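Local structure of pectate lyase (1GXM) at residues Tyr209-Leu214 / Arg287-Asp292; Trp277-Asp282 / Thr310-Gly315. The protein cleaves pectate (polygalacturonic acid) by anti-beta-elimination, this chain being the catalytic module of a longer family 10 polysaccharide lyase. All coordinates share one frame; numbering follows the deposited sequence.

Overall arrangement
Interactions 1 and 2 lie about 7 Å apart between centres, on the same side of the chain's centre, in the strand- and loop-rich part of this catalytic module of mainly helix and loop. Their segments alternate along the chain: 209-214, 277-282, 287-292, then 310-315. Strand 280-281 of interaction 2 pairs antiparallel with strand 214-215, which starts in interaction 1, and F280 shares a backbone hydrogen bond with F289. The contacts also touch directly, E210 OE2 meeting Y312 OH in a probable hydrogen bond and W314 packing on the backbone of S291. The four segments thus form one continuous cluster that ties distant points of the sequence together.

Interaction 1: Tyr209-Leu214 / Arg287-Asp292; sequences YELESL and RGFFSD
The loop that leads into strand 214-215 lies over the beta hairpin of strands 290-291 and 297-298, and L211, S213 and Y209 of the loop meet F289 and S291 of 287-292, the segment that carries the hairpin's first strand. The two segments run roughly antiparallel but are held by side-chain packing rather than strand pairing. The F289 ring carries much of the contact: its CG stands between its own backbone N and carbonyl carbon (chi1 73°), and the far end of the ring reaches the loop. There L211 CD1 approaches F289 CE1 obliquely at 3.9 Å, while S213 CB packs 3.6 Å from F289 CZ, also at a slant. Between these two contacts the carbonyl of E212 faces the ring edge, its O near the ring plane and 3.6 Å from F289 CZ. K297 of the hairpin's second strand adds a cation-pi contact to F289, and Y299 also touches its side chain. The backbone of F289 is hydrogen-bonded to F280, which joins the hairpin to strand 280-281, the partner of strand 214-215; the loop and the hairpin are therefore both attached to the same short strand. S213 braces the loop from within: its OG donates to L211 O over 2.8 Å, tilted 31° from the carbonyl plane. Further along, S291 slots in between L211 and Y209. Its OG lies 3.6 Å from L211 CD1 and 3.4 Å from Y209 CA, and is hydrogen-bonded to S296 O within the hairpin, so this buried hydroxyl has a polar partner while its flank meets carbon. Y209 CB rests 3.5 Å from D292 O; beyond it the phenol ring leads away to an edge-to-face contact with Y312 and a cation-pi contact with R308.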
ATOM      1  N   TYR A 209      -3.650  17.029  -7.757  1.00  9.15           N
ATOM      2  CA  TYR A 209      -3.020  16.441  -8.935  1.00  9.11           C
ATOM      3  C   TYR A 209      -3.148  14.931  -8.931  1.00  8.97           C
ATOM      4  O   TYR A 209      -2.499  14.261  -9.722  1.00  8.58           O
ATOM      5  CB  TYR A 209      -1.533  16.877  -9.009  1.00 10.08           C
ATOM      6  CG  TYR A 209      -0.862  16.819  -7.665  1.00 10.84           C
ATOM      7  CD1 TYR A 209      -0.309  15.641  -7.174  1.00 11.33           C
ATOM      8  CD2 TYR A 209      -0.826  17.954  -6.842  1.00 11.67           C
ATOM      9  CE1 TYR A 209       0.260  15.591  -5.895  1.00 12.99           C
ATOM     10  CE2 TYR A 209      -0.275  17.895  -5.583  1.00 12.72           C
ATOM     11  CZ  TYR A 209       0.253  16.716  -5.109  1.00 13.08           C
ATOM     12  OH  TYR A 209       0.825  16.676  -3.855  1.00 16.51           O
ATOM     13  N   GLU A 210      -3.989  14.391  -8.046  1.00  8.36           N
ATOM     14  CA  GLU A 210      -4.213  12.959  -7.895  1.00  8.59           C
ATOM     15  C   GLU A 210      -5.661  12.649  -8.232  1.00  8.08           C
ATOM     16  O   GLU A 210      -6.527  12.728  -7.396  1.00  8.85           O
ATOM     17  CB  GLU A 210      -3.860  12.527  -6.482  1.00  8.27           C
ATOM     18  CG  GLU A 210      -2.368  12.667  -6.254  1.00  9.72           C
ATOM     19  CD  GLU A 210      -1.917  12.454  -4.843  1.00 10.36           C
ATOM     20  OE1 GLU A 210      -2.671  12.733  -3.896  1.00 10.80           O
ATOM     21  OE2 GLU A 210      -0.773  12.005  -4.670  1.00 12.33           O
ATOM     22  N   LEU A 211      -5.909  12.329  -9.487  1.00  7.87           N
ATOM     23  CA  LEU A 211      -7.259  12.230  -9.995  1.00  7.79           C
ATOM     24  C   LEU A 211      -7.728  10.793 -10.008  1.00  7.47           C
ATOM     25  O   LEU A 211      -6.970   9.859  -9.850  1.00  7.94           O
ATOM     26  CB  LEU A 211      -7.308  12.834 -11.387  1.00  7.98           C
ATOM     27  CG  LEU A 211      -6.794  14.256 -11.537  1.00  9.07           C
ATOM     28  CD1 LEU A 211      -7.059  14.733 -12.940  1.00  9.65           C
ATOM     29  CD2 LEU A 211      -7.493  15.188 -10.576  1.00 10.06           C
ATOM     30  N   GLU A 212      -9.005  10.632 -10.273  1.00  8.13           N
ATOM     31  CA  GLU A 212      -9.591   9.319 -10.454  1.00  8.19           C
ATOM     32  C   GLU A 212      -8.928   8.652 -11.642  1.00  7.91           C
ATOM     33  O   GLU A 212      -8.808   9.236 -12.704  1.00  8.53           O
ATOM     34  CB  GLU A 212     -11.099   9.409 -10.710  1.00  8.35           C
ATOM     35  CG  GLU A 212     -11.870  10.276  -9.704  1.00 10.02           C
ATOM     36  CD  GLU A 212     -12.000  11.743 -10.131  1.00 12.02           C
ATOM     37  OE1 GLU A 212     -11.062  12.336 -10.730  1.00 10.87           O
ATOM     38  OE2 GLU A 212     -13.065  12.349  -9.877  1.00 15.25           O
ATOM     39  N   SER A 213      -8.534   7.410 -11.438  1.00  7.73           N
ATOM     40  CA  SER A 213      -7.613   6.759 -12.334  1.00  7.46           C
ATOM     41  C   SER A 213      -7.359   5.352 -11.899  1.00  7.27           C
ATOM     42  O   SER A 213      -7.694   4.972 -10.783  1.00  7.99           O
ATOM     43  CB  SER A 213      -6.291   7.499 -12.328  1.00  7.67           C
ATOM     44  OG  SER A 213      -5.809   7.627 -11.011  1.00  8.50           O
ATOM     45  N   LEU A 214      -6.771   4.567 -12.789  1.00  7.55           N
ATOM     46  CA  LEU A 214      -6.055   3.368 -12.351  1.00  7.56           C
ATOM     47  C   LEU A 214      -4.648   3.757 -11.969  1.00  7.39           C
ATOM     48  O   LEU A 214      -3.967   4.506 -12.678  1.00  8.02           O
ATOM     49  CB  LEU A 214      -6.011   2.332 -13.456  1.00  7.95           C
ATOM     50  CG  LEU A 214      -7.387   1.889 -13.933  1.00  8.09           C
ATOM     51  CD1 LEU A 214      -7.227   0.938 -15.093  1.00  8.78           C
ATOM     52  CD2 LEU A 214      -8.159   1.236 -12.835  1.00  9.25           C
ATOM     53  N   ARG A 287      -5.485   5.266 -20.991  1.00  9.68           N
ATOM     54  CA  ARG A 287      -4.436   6.179 -21.418  1.00 10.36           C
ATOM     55  C   ARG A 287      -3.746   6.784 -20.220  1.00  9.18           C
ATOM     56  O   ARG A 287      -4.396   7.300 -19.309  1.00  9.43           O
ATOM     57  CB  ARG A 287      -5.016   7.301 -22.261  1.00 11.74           C
ATOM     58  CG  ARG A 287      -3.996   8.089 -23.024  1.00 14.47           C
ATOM     59  CD  ARG A 287      -4.577   8.986 -24.097  1.00 16.41           C
ATOM     60  NE  ARG A 287      -3.497   9.734 -24.720  1.00 18.05           N
ATOM     61  CZ  ARG A 287      -3.671  10.805 -25.456  1.00 18.63           C
ATOM     62  NH1 ARG A 287      -4.887  11.255 -25.661  1.00 19.10           N
ATOM     63  NH2 ARG A 287      -2.620  11.417 -25.982  1.00 22.22           N
ATOM     64  N   GLY A 288      -2.426   6.769 -20.228  1.00  8.82           N
ATOM     65  CA  GLY A 288      -1.681   7.434 -19.178  1.00  8.45           C
ATOM     66  C   GLY A 288      -1.934   8.923 -19.223  1.00  8.00           C
ATOM     67  O   GLY A 288      -2.016   9.513 -20.301  1.00  8.74           O
ATOM     68  N   PHE A 289      -2.026   9.558 -18.067  1.00  7.58           N
ATOM     69  CA  PHE A 289      -2.318  10.975 -18.033  1.00  7.69           C
ATOM     70  C   PHE A 289      -1.618  11.676 -16.899  1.00  7.63           C
ATOM     71  O   PHE A 289      -1.001  11.077 -16.031  1.00  7.72           O
ATOM     72  CB  PHE A 289      -3.824  11.259 -18.018  1.00  7.56           C
ATOM     73  CG  PHE A 289      -4.495  10.959 -16.720  1.00  7.48           C
ATOM     74  CD1 PHE A 289      -4.517  11.896 -15.700  1.00  8.74           C
ATOM     75  CD2 PHE A 289      -5.200   9.801 -16.543  1.00  7.74           C
ATOM     76  CE1 PHE A 289      -5.157  11.650 -14.514  1.00  8.59           C
ATOM     77  CE2 PHE A 289      -5.849   9.560 -15.333  1.00  7.60           C
ATOM     78  CZ  PHE A 289      -5.846  10.511 -14.340  1.00  9.00           C
ATOM     79  N   PHE A 290      -1.688  12.992 -16.994  1.00  7.49           N
ATOM     80  CA  PHE A 290      -1.044  13.889 -16.067  1.00  7.55           C
ATOM     81  C   PHE A 290      -2.038  14.868 -15.496  1.00  7.58           C
ATOM     82  O   PHE A 290      -3.097  15.101 -16.048  1.00  7.84           O
ATOM     83  CB  PHE A 290       0.075  14.637 -16.784  1.00  7.90           C
ATOM     84  CG  PHE A 290       0.961  13.734 -17.573  1.00  8.29           C
ATOM     85  CD1 PHE A 290       1.838  12.884 -16.925  1.00  8.83           C
ATOM     86  CD2 PHE A 290       0.860  13.662 -18.938  1.00  9.44           C
ATOM     87  CE1 PHE A 290       2.616  11.994 -17.656  1.00  9.71           C
ATOM     88  CE2 PHE A 290       1.639  12.781 -19.668  1.00 10.22           C
ATOM     89  CZ  PHE A 290       2.513  11.949 -19.026  1.00 11.11           C
ATOM     90  N   SER A 291      -1.638  15.467 -14.397  1.00  7.83           N
ATOM     91  CA  SER A 291      -2.438  16.484 -13.742  1.00  7.86           C
ATOM     92  C   SER A 291      -1.518  17.590 -13.235  1.00  8.55           C
ATOM     93  O   SER A 291      -0.334  17.643 -13.576  1.00  8.92           O
ATOM     94  CB  SER A 291      -3.320  15.852 -12.670  1.00  8.22           C
ATOM     95  OG  SER A 291      -4.188  16.810 -12.105  1.00  8.09           O
ATOM     96  N   ASP A 292      -2.062  18.488 -12.441  1.00  9.18           N
ATOM     97  CA  ASP A 292      -1.297  19.620 -11.986  1.00  9.81           C
ATOM     98  C   ASP A 292      -2.024  20.201 -10.799  1.00  9.82           C
ATOM     99  O   ASP A 292      -3.051  19.685 -10.396  1.00 10.01           O
ATOM    100  CB  ASP A 292      -1.192  20.628 -13.127  1.00 10.16           C
ATOM    101  CG  ASP A 292       0.085  21.437 -13.108  1.00 11.35           C
ATOM    102  OD1 ASP A 292       0.682  21.630 -12.026  1.00 12.93           O
ATOM    103  OD2 ASP A 292       0.502  21.934 -14.176  1.00 13.95           O
TER

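Interaction 2: Trp277-Asp282 / Thr310-Gly315; sequences WYRFYD and TGYSWG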
ATOM      1  N   TRP A 277       5.576   2.384 -16.944  1.00  7.98           N
ATOM      2  CA  TRP A 277       4.190   2.479 -16.530  1.00  8.21           C
ATOM      3  C   TRP A 277       3.911   3.892 -16.093  1.00  8.45           C
ATOM      4  O   TRP A 277       4.760   4.565 -15.521  1.00  9.04           O
ATOM      5  CB  TRP A 277       3.885   1.501 -15.378  1.00  8.48           C
ATOM      6  CG  TRP A 277       3.853   0.092 -15.848  1.00  8.36           C
ATOM      7  CD1 TRP A 277       2.758  -0.623 -16.209  1.00  9.79           C
ATOM      8  CD2 TRP A 277       4.988  -0.761 -16.084  1.00  8.07           C
ATOM      9  NE1 TRP A 277       3.128  -1.872 -16.639  1.00  8.47           N
ATOM     10  CE2 TRP A 277       4.490  -1.987 -16.556  1.00  8.34           C
ATOM     11  CE3 TRP A 277       6.363  -0.633 -15.891  1.00  8.73           C
ATOM     12  CZ2 TRP A 277       5.307  -3.052 -16.870  1.00  9.51           C
ATOM     13  CZ3 TRP A 277       7.172  -1.702 -16.189  1.00 10.50           C
ATOM     14  CH2 TRP A 277       6.642  -2.897 -16.675  1.00 10.70           C
ATOM     15  N   TYR A 278       2.702   4.350 -16.377  1.00  7.86           N
ATOM     16  CA  TYR A 278       2.247   5.616 -15.864  1.00  7.49           C
ATOM     17  C   TYR A 278       1.764   5.487 -14.431  1.00  7.39           C
ATOM     18  O   TYR A 278       1.279   4.440 -14.003  1.00  7.71           O
ATOM     19  CB  TYR A 278       1.125   6.174 -16.720  1.00  7.32           C
ATOM     20  CG  TYR A 278       1.576   6.575 -18.099  1.00  8.38           C
ATOM     21  CD1 TYR A 278       1.600   5.665 -19.141  1.00  9.26           C
ATOM     22  CD2 TYR A 278       1.992   7.865 -18.356  1.00  8.92           C
ATOM     23  CE1 TYR A 278       2.022   6.047 -20.402  1.00  9.78           C
ATOM     24  CE2 TYR A 278       2.426   8.249 -19.609  1.00 10.30           C
ATOM     25  CZ  TYR A 278       2.426   7.341 -20.623  1.00 10.76           C
ATOM     26  OH  TYR A 278       2.857   7.744 -21.865  1.00 13.94           O
ATOM     27  N   ARG A 279       1.871   6.574 -13.690  1.00  7.56           N
ATOM     28  CA  ARG A 279       1.289   6.614 -12.366  1.00  7.22           C
ATOM     29  C   ARG A 279      -0.238   6.625 -12.401  1.00  7.35           C
ATOM     30  O   ARG A 279      -0.877   6.049 -11.510  1.00  7.43           O
ATOM     31  CB  ARG A 279       1.807   7.822 -11.621  1.00  7.40           C
ATOM     32  CG  ARG A 279       1.460   7.853 -10.164  1.00  9.65           C
ATOM     33  CD  ARG A 279       2.405   8.689  -9.423  1.00 13.70           C
ATOM     34  NE  ARG A 279       2.185   8.672  -7.994  1.00 15.42           N
ATOM     35  CZ  ARG A 279       3.018   9.204  -7.141  1.00 15.68           C
ATOM     36  NH1 ARG A 279       4.099   9.800  -7.580  1.00 13.71           N
ATOM     37  NH2 ARG A 279       2.764   9.153  -5.850  1.00 16.56           N
ATOM     38  N   PHE A 280      -0.790   7.280 -13.411  1.00  7.06           N
ATOM     39  CA  PHE A 280      -2.231   7.445 -13.562  1.00  6.80           C
ATOM     40  C   PHE A 280      -2.655   7.037 -14.950  1.00  6.54           C
ATOM     41  O   PHE A 280      -2.106   7.525 -15.930  1.00  7.28           O
ATOM     42  CB  PHE A 280      -2.623   8.898 -13.357  1.00  7.17           C
ATOM     43  CG  PHE A 280      -2.157   9.476 -12.056  1.00  7.62           C
ATOM     44  CD1 PHE A 280      -2.854   9.238 -10.883  1.00  8.29           C
ATOM     45  CD2 PHE A 280      -1.022  10.256 -12.008  1.00  7.99           C
ATOM     46  CE1 PHE A 280      -2.400   9.749  -9.701  1.00  8.79           C
ATOM     47  CE2 PHE A 280      -0.571  10.768 -10.827  1.00  8.51           C
ATOM     48  CZ  PHE A 280      -1.277  10.535  -9.667  1.00  8.70           C
ATOM     49  N   TYR A 281      -3.658   6.178 -15.022  1.00  6.92           N
ATOM     50  CA  TYR A 281      -4.287   5.809 -16.273  1.00  7.05           C
ATOM     51  C   TYR A 281      -5.754   6.170 -16.236  1.00  7.32           C
ATOM     52  O   TYR A 281      -6.432   5.992 -15.231  1.00  7.42           O
ATOM     53  CB  TYR A 281      -4.229   4.311 -16.499  1.00  7.23           C
ATOM     54  CG  TYR A 281      -2.862   3.794 -16.772  1.00  7.39           C
ATOM     55  CD1 TYR A 281      -2.008   3.482 -15.745  1.00  7.15           C
ATOM     56  CD2 TYR A 281      -2.417   3.642 -18.072  1.00  7.45           C
ATOM     57  CE1 TYR A 281      -0.755   2.986 -15.994  1.00  7.80           C
ATOM     58  CE2 TYR A 281      -1.162   3.168 -18.336  1.00  7.63           C
ATOM     59  CZ  TYR A 281      -0.325   2.827 -17.301  1.00  7.27           C
ATOM     60  OH  TYR A 281       0.947   2.344 -17.528  1.00  9.09           O
ATOM     61  N   ASP A 282      -6.265   6.621 -17.362  1.00  7.44           N
ATOM     62  CA  ASP A 282      -7.681   6.912 -17.453  1.00  8.22           C
ATOM     63  C   ASP A 282      -8.492   5.636 -17.229  1.00  8.70           C
ATOM     64  O   ASP A 282      -8.204   4.594 -17.825  1.00  8.89           O
ATOM     65  CB  ASP A 282      -7.998   7.528 -18.803  1.00  9.00           C
ATOM     66  CG  ASP A 282      -9.433   7.901 -18.936  1.00 10.42           C
ATOM     67  OD1 ASP A 282     -10.261   7.041 -19.338  1.00 11.14           O
ATOM     68  OD2 ASP A 282      -9.812   9.022 -18.627  1.00 12.22           O
ATOM     69  N   THR A 310       8.699  18.191 -11.926  1.00 11.01           N
ATOM     70  CA  THR A 310       9.944  17.836 -11.243  1.00 12.63           C
ATOM     71  C   THR A 310       9.689  17.320  -9.818  1.00 13.18           C
ATOM     72  O   THR A 310      10.484  16.557  -9.281  1.00 15.28           O
ATOM     73  CB  THR A 310      10.909  19.031 -11.166  1.00 13.00           C
ATOM     74  OG1 THR A 310      10.259  20.125 -10.500  1.00 15.06           O
ATOM     75  CG2 THR A 310      11.268  19.528 -12.535  1.00 12.97           C
ATOM     76  N   GLY A 311       8.571  17.714  -9.208  1.00 13.75           N
ATOM     77  CA  GLY A 311       8.328  17.448  -7.803  1.00 13.91           C
ATOM     78  C   GLY A 311       7.533  16.201  -7.494  1.00 13.84           C
ATOM     79  O   GLY A 311       7.369  15.838  -6.360  1.00 15.27           O
ATOM     80  N   TYR A 312       7.033  15.550  -8.528  1.00 12.92           N
ATOM     81  CA  TYR A 312       6.199  14.363  -8.369  1.00 11.80           C
ATOM     82  C   TYR A 312       6.522  13.434  -9.519  1.00 11.54           C
ATOM     83  O   TYR A 312       6.760  13.901 -10.636  1.00 11.29           O
ATOM     84  CB  TYR A 312       4.739  14.798  -8.444  1.00 12.58           C
ATOM     85  CG  TYR A 312       3.682  13.828  -7.999  1.00 12.53           C
ATOM     86  CD1 TYR A 312       3.420  13.616  -6.664  1.00 13.13           C
ATOM     87  CD2 TYR A 312       2.882  13.169  -8.923  1.00 13.63           C
ATOM     88  CE1 TYR A 312       2.414  12.766  -6.274  1.00 12.93           C
ATOM     89  CE2 TYR A 312       1.891  12.312  -8.536  1.00 13.70           C
ATOM     90  CZ  TYR A 312       1.630  12.138  -7.209  1.00 14.58           C
ATOM     91  OH  TYR A 312       0.641  11.278  -6.795  1.00 15.45           O
ATOM     92  N   SER A 313       6.566  12.132  -9.254  1.00 10.80           N
ATOM     93  CA  SER A 313       6.862  11.162 -10.300  1.00 11.57           C
ATOM     94  C   SER A 313       5.589  10.765 -11.011  1.00 10.17           C
ATOM     95  O   SER A 313       4.634  10.314 -10.383  1.00 12.43           O
ATOM     96  CB  SER A 313       7.482   9.899  -9.736  1.00 13.54           C
ATOM     97  OG  SER A 313       8.736  10.184  -9.211  1.00 17.18           O
ATOM     98  N   TRP A 314       5.574  10.875 -12.321  1.00  7.81           N
ATOM     99  CA  TRP A 314       4.380  10.623 -13.130  1.00  8.12           C
ATOM    100  C   TRP A 314       4.402   9.273 -13.828  1.00  7.83           C
ATOM    101  O   TRP A 314       3.474   8.932 -14.535  1.00  8.22           O
ATOM    102  CB  TRP A 314       4.199  11.757 -14.145  1.00  8.06           C
ATOM    103  CG  TRP A 314       3.904  13.017 -13.430  1.00  8.03           C
ATOM    104  CD1 TRP A 314       4.802  13.941 -12.991  1.00  7.42           C
ATOM    105  CD2 TRP A 314       2.634  13.419 -12.918  1.00  7.96           C
ATOM    106  NE1 TRP A 314       4.157  14.924 -12.288  1.00  7.86           N
ATOM    107  CE2 TRP A 314       2.824  14.625 -12.228  1.00  8.12           C
ATOM    108  CE3 TRP A 314       1.345  12.906 -13.013  1.00  7.98           C
ATOM    109  CZ2 TRP A 314       1.799  15.313 -11.638  1.00  8.95           C
ATOM    110  CZ3 TRP A 314       0.321  13.599 -12.415  1.00  8.38           C
ATOM    111  CH2 TRP A 314       0.555  14.773 -11.719  1.00  8.51           C
ATOM    112  N   GLY A 315       5.467   8.508 -13.611  1.00  7.37           N
ATOM    113  CA  GLY A 315       5.617   7.207 -14.202  1.00  8.06           C
ATOM    114  C   GLY A 315       6.782   6.527 -13.550  1.00  7.76           C
ATOM    115  O   GLY A 315       7.511   7.120 -12.768  1.00  8.28           O
TER
HETATM  116  O   HOH W   1       6.361  11.315  -6.336  1.00 19.22           O
HETATM  117  O   HOH W   2       0.778   9.261 -14.954  1.00  8.06           O
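R279 lays its guanidinium flat on the ring of Y312, the planes 11° apart and its CZ 3.8 Å from the ring centroid. This cation-pi stack is off-centre, shifted toward the phenol end, where R279 CZ comes within 3.2 Å of Y312 CZ. CG is anti to the backbone N (chi1 -170°), and the chain runs extended from CG to NE, from the link between strands 274-278 and 280-281. At the guanidinium edge, NH1 donates in plane to a lone pair of S313 O, over 2.9 Å, and also to a water that accepts from S313 N, which fixes the rotation of the group. The hydroxyl of Y312 is hydrogen-bonded to E210. Here the chain leaving helix 306-311 forms a short antiparallel bridge with strand 274-278, Y278 and G315 being a non-hydrogen-bonded pair. Having no side chain, G315 lets W277 O approach its CA to 3.1 Å. R279 N continues the join with a hydrogen bond of 3.0 Å to W314 O; a second water donates to that oxygen and accepts from F280 N. The F280 ring meets both aromatic residues of the other segment, F280 CE2 lying 3.4 Å from W314 CZ3 with the planes turned by 51°. F280 CE2 also lies at the edge of the Y312 ring, 3.7 Å from Y312 CE2, while W314 NE1 is hydrogen-bonded to R308 O of the preceding helix.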